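Local structure of Serine/threonine-protein kinase-like protein ACR4 (Arabidopsis thaliana, 7A0J) at residues 230-234 with 245-251. The protein is a plant receptor kinase, present here as its beta-propeller ectodomain, that acts with the CLE40 peptide to control formative cell divisions in root meristems. Residues are numbered along the deposited sequence; the frame is centred on the assembly and turned at random.
Sequences KEPLL and GIKRYDH
With CG of Arg248 swung away from the backbone N (chi1 -174°) and the chain bent at chi3, the guanidinium is laid against Pro232, while the methylenes nearer the Arg248 backbone run at about a right angle to the side chain of Leu234. Pro232 CB sits over the centre of the guanidinium plane, 3.6 Å from Arg248 NH2, so the ring packs on one face of the group; NH1 donates to the carbonyl of Leu198. Leu234 splits its two methyls between partners: CD2 rests 3.7 Å from Arg248 CG, and CD1 comes over one face of the His251 ring, tightest at NE2. The ring's ND1 is bonded to Phe272 O, which helps fix its rotation. Replacing Leu234 by an alanine removes the methyls that lie over the His251 ring and against the Arg248 methylenes, and would probably open a gap between Arg248 and His251.

Two backbone bonds flank the antiparallel, non-hydrogen-bonded pair Leu233–Lys247. Leu234 N donates to Ile246 O at 2.8 Å, with an N-H...O angle of 161°; Arg248 N reaches Pro232 O at 3.0 Å, with an angle of 167°. Pro232 O also accepts from a water that in turn takes the N-H of Tyr249, tying the turn after the strand to this carbonyl. At the outer end, the extended Lys247 chain brings NZ within 3.8 Å of Glu231 OE1, a long salt bridge. Leu233 CD2 lies 3.8 Å from Lys247 CA, and Leu233 also touches Trp256.

The contact lies at the open end of the hairpin formed by strands 233-238 and 242-247 in the sixth repeat of the propeller, with strand 253-257 beside 242-247 and the loop at Ser200 against Pro232 and Arg248.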
ATOM      1  N   LYS A 230      16.599  10.564  10.629  1.00 61.89           N
ATOM      2  CA  LYS A 230      17.193  11.683   9.844  1.00 63.11           C
ATOM      3  C   LYS A 230      17.892  11.131   8.594  1.00 62.04           C
ATOM      4  O   LYS A 230      18.087  11.909   7.641  1.00 62.70           O
ATOM      5  CB  LYS A 230      18.182  12.471  10.709  1.00 66.76           C
ATOM      6  N   GLU A 231      18.243   9.839   8.600  1.00 60.53           N
ATOM      7  CA  GLU A 231      19.032   9.171   7.530  1.00 60.07           C
ATOM      8  C   GLU A 231      18.196   9.087   6.256  1.00 57.25           C
ATOM      9  O   GLU A 231      16.972   8.974   6.325  1.00 54.78           O
ATOM     10  CB  GLU A 231      19.466   7.768   7.965  1.00 59.83           C
ATOM     11  CG  GLU A 231      20.418   7.751   9.150  1.00 62.66           C
ATOM     12  CD  GLU A 231      19.772   7.830  10.525  1.00 62.87           C
ATOM     13  OE1 GLU A 231      18.604   7.415  10.660  1.00 60.77           O
ATOM     14  OE2 GLU A 231      20.441   8.310  11.460  1.00 66.05           O
ATOM     15  N   PRO A 232      18.820   9.138   5.055  1.00 57.36           N
ATOM     16  CA  PRO A 232      18.101   8.899   3.802  1.00 55.35           C
ATOM     17  C   PRO A 232      17.432   7.516   3.790  1.00 52.38           C
ATOM     18  O   PRO A 232      18.073   6.561   4.191  1.00 52.22           O
ATOM     19  CB  PRO A 232      19.192   8.972   2.720  1.00 57.58           C
ATOM     20  CG  PRO A 232      20.315   9.764   3.360  1.00 60.72           C
ATOM     21  CD  PRO A 232      20.246   9.428   4.835  1.00 60.34           C
ATOM     22  N   LEU A 233      16.170   7.446   3.351  1.00 50.12           N
ATOM     23  CA  LEU A 233      15.383   6.186   3.243  1.00 47.91           C
ATOM     24  C   LEU A 233      15.147   5.850   1.766  1.00 47.53           C
ATOM     25  O   LEU A 233      14.948   6.790   0.973  1.00 48.23           O
ATOM     26  CB  LEU A 233      14.048   6.351   3.979  1.00 46.26           C
ATOM     27  CG  LEU A 233      14.128   6.619   5.482  1.00 46.77           C
ATOM     28  CD1 LEU A 233      12.768   6.410   6.132  1.00 45.38           C
ATOM     29  CD2 LEU A 233      15.170   5.738   6.156  1.00 47.59           C
ATOM     30  N   LEU A 234      15.169   4.555   1.426  1.00 47.00           N
ATOM     31  CA  LEU A 234      14.837   4.019   0.076  1.00 46.82           C
ATOM     32  C   LEU A 234      13.330   3.756  -0.014  1.00 44.54           C
ATOM     33  O   LEU A 234      12.751   4.014  -1.085  1.00 44.91           O
ATOM     34  CB  LEU A 234      15.618   2.724  -0.172  1.00 47.92           C
ATOM     35  CG  LEU A 234      17.091   2.897  -0.538  1.00 50.75           C
ATOM     36  CD1 LEU A 234      17.826   1.568  -0.438  1.00 51.64           C
ATOM     37  CD2 LEU A 234      17.249   3.491  -1.931  1.00 52.34           C
ATOM     38  N   GLY A 245      10.812   2.035   7.718  1.00 40.31           N
ATOM     39  CA  GLY A 245      11.547   2.384   6.490  1.00 40.15           C
ATOM     40  C   GLY A 245      12.820   1.578   6.350  1.00 40.98           C
ATOM     41  O   GLY A 245      13.269   0.990   7.355  1.00 41.65           O
ATOM     42  N   ILE A 246      13.365   1.536   5.135  1.00 41.29           N
ATOM     43  CA  ILE A 246      14.692   0.939   4.811  1.00 42.70           C
ATOM     44  C   ILE A 246      15.681   2.093   4.614  1.00 44.16           C
ATOM     45  O   ILE A 246      15.423   2.934   3.735  1.00 43.79           O
ATOM     46  CB  ILE A 246      14.587   0.027   3.571  1.00 42.49           C
ATOM     47  CG1 ILE A 246      13.623  -1.138   3.818  1.00 41.58           C
ATOM     48  CG2 ILE A 246      15.960  -0.457   3.128  1.00 44.17           C
ATOM     49  CD1 ILE A 246      13.337  -1.982   2.594  1.00 41.67           C
ATOM     50  N   LYS A 247      16.749   2.139   5.420  1.00 46.13           N
ATOM     51  CA  LYS A 247      17.847   3.138   5.306  1.00 48.53           C
ATOM     52  C   LYS A 247      18.637   2.850   4.025  1.00 49.73           C
ATOM     53  O   LYS A 247      18.914   1.670   3.763  1.00 49.69           O
ATOM     54  CB  LYS A 247      18.767   3.081   6.529  1.00 50.45           C
ATOM     55  CG  LYS A 247      18.120   3.458   7.854  1.00 50.34           C
ATOM     56  CD  LYS A 247      19.088   3.405   9.017  1.00 52.84           C
ATOM     57  CE  LYS A 247      18.452   3.755  10.345  1.00 53.22           C
ATOM     58  NZ  LYS A 247      19.458   3.802  11.433  1.00 56.13           N
ATOM     59  N   ARG A 248      18.989   3.890   3.266  1.00 51.37           N
ATOM     60  CA  ARG A 248      19.620   3.762   1.924  1.00 53.27           C
ATOM     61  C   ARG A 248      21.022   3.156   2.039  1.00 55.63           C
ATOM     62  O   ARG A 248      21.398   2.382   1.135  1.00 56.49           O
ATOM     63  CB  ARG A 248      19.690   5.121   1.222  1.00 54.96           C
ATOM     64  CG  ARG A 248      20.194   5.043  -0.213  1.00 56.98           C
ATOM     65  CD  ARG A 248      19.890   6.308  -0.988  1.00 58.12           C
ATOM     66  NE  ARG A 248      20.678   7.435  -0.509  1.00 60.67           N
ATOM     67  CZ  ARG A 248      20.398   8.715  -0.739  1.00 61.81           C
ATOM     68  NH1 ARG A 248      19.328   9.053  -1.441  1.00 60.52           N
ATOM     69  NH2 ARG A 248      21.187   9.658  -0.253  1.00 64.36           N
ATOM     70  N   TYR A 249      21.764   3.491   3.100  1.00 56.93           N
ATOM     71  CA  TYR A 249      23.204   3.153   3.241  1.00 59.75           C
ATOM     72  C   TYR A 249      23.379   1.648   3.488  1.00 59.13           C
ATOM     73  O   TYR A 249      24.174   1.028   2.754  1.00 60.89           O
ATOM     74  CB  TYR A 249      23.867   3.983   4.343  1.00 61.73           C
ATOM     75  CG  TYR A 249      25.352   4.152   4.149  1.00 65.56           C
ATOM     76  CD1 TYR A 249      25.848   5.077   3.245  1.00 67.71           C
ATOM     77  CD2 TYR A 249      26.264   3.368   4.840  1.00 67.33           C
ATOM     78  CE1 TYR A 249      27.209   5.235   3.044  1.00 71.54           C
ATOM     79  CE2 TYR A 249      27.629   3.513   4.651  1.00 70.94           C
ATOM     80  CZ  TYR A 249      28.103   4.450   3.749  1.00 73.18           C
ATOM     81  OH  TYR A 249      29.444   4.608   3.548  1.00 77.19           O
ATOM     82  N   ASP A 250      22.675   1.086   4.480  1.00 56.82           N
ATOM     83  CA  ASP A 250      22.893  -0.308   4.963  1.00 56.71           C
ATOM     84  C   ASP A 250      21.647  -1.183   4.745  1.00 53.91           C
ATOM     85  O   ASP A 250      21.686  -2.355   5.163  1.00 53.81           O
ATOM     86  CB  ASP A 250      23.342  -0.315   6.429  1.00 57.75           C
ATOM     87  CG  ASP A 250      22.345   0.279   7.413  1.00 56.12           C
ATOM     88  OD1 ASP A 250      21.304   0.796   6.961  1.00 54.21           O
ATOM     89  OD2 ASP A 250      22.621   0.221   8.627  1.00 57.15           O
ATOM     90  N   HIS A 251      20.589  -0.654   4.115  1.00 51.90           N
ATOM     91  CA  HIS A 251      19.320  -1.374   3.810  1.00 49.79           C
ATOM     92  C   HIS A 251      18.691  -1.954   5.087  1.00 48.72           C
ATOM     93  O   HIS A 251      17.866  -2.887   4.965  1.00 47.87           O
ATOM     94  CB  HIS A 251      19.557  -2.459   2.745  1.00 50.52           C
ATOM     95  CG  HIS A 251      19.438  -1.967   1.342  1.00 51.00           C
ATOM     96  ND1 HIS A 251      18.385  -2.325   0.521  1.00 49.83           N
ATOM     97  CD2 HIS A 251      20.226  -1.148   0.611  1.00 52.66           C
ATOM     98  CE1 HIS A 251      18.534  -1.752  -0.656  1.00 50.75           C
ATOM     99  NE2 HIS A 251      19.656  -1.024  -0.626  1.00 52.52           N
TER
HETATM  100  O   HOH W   1      20.680   5.730   4.817  1.00 49.85           O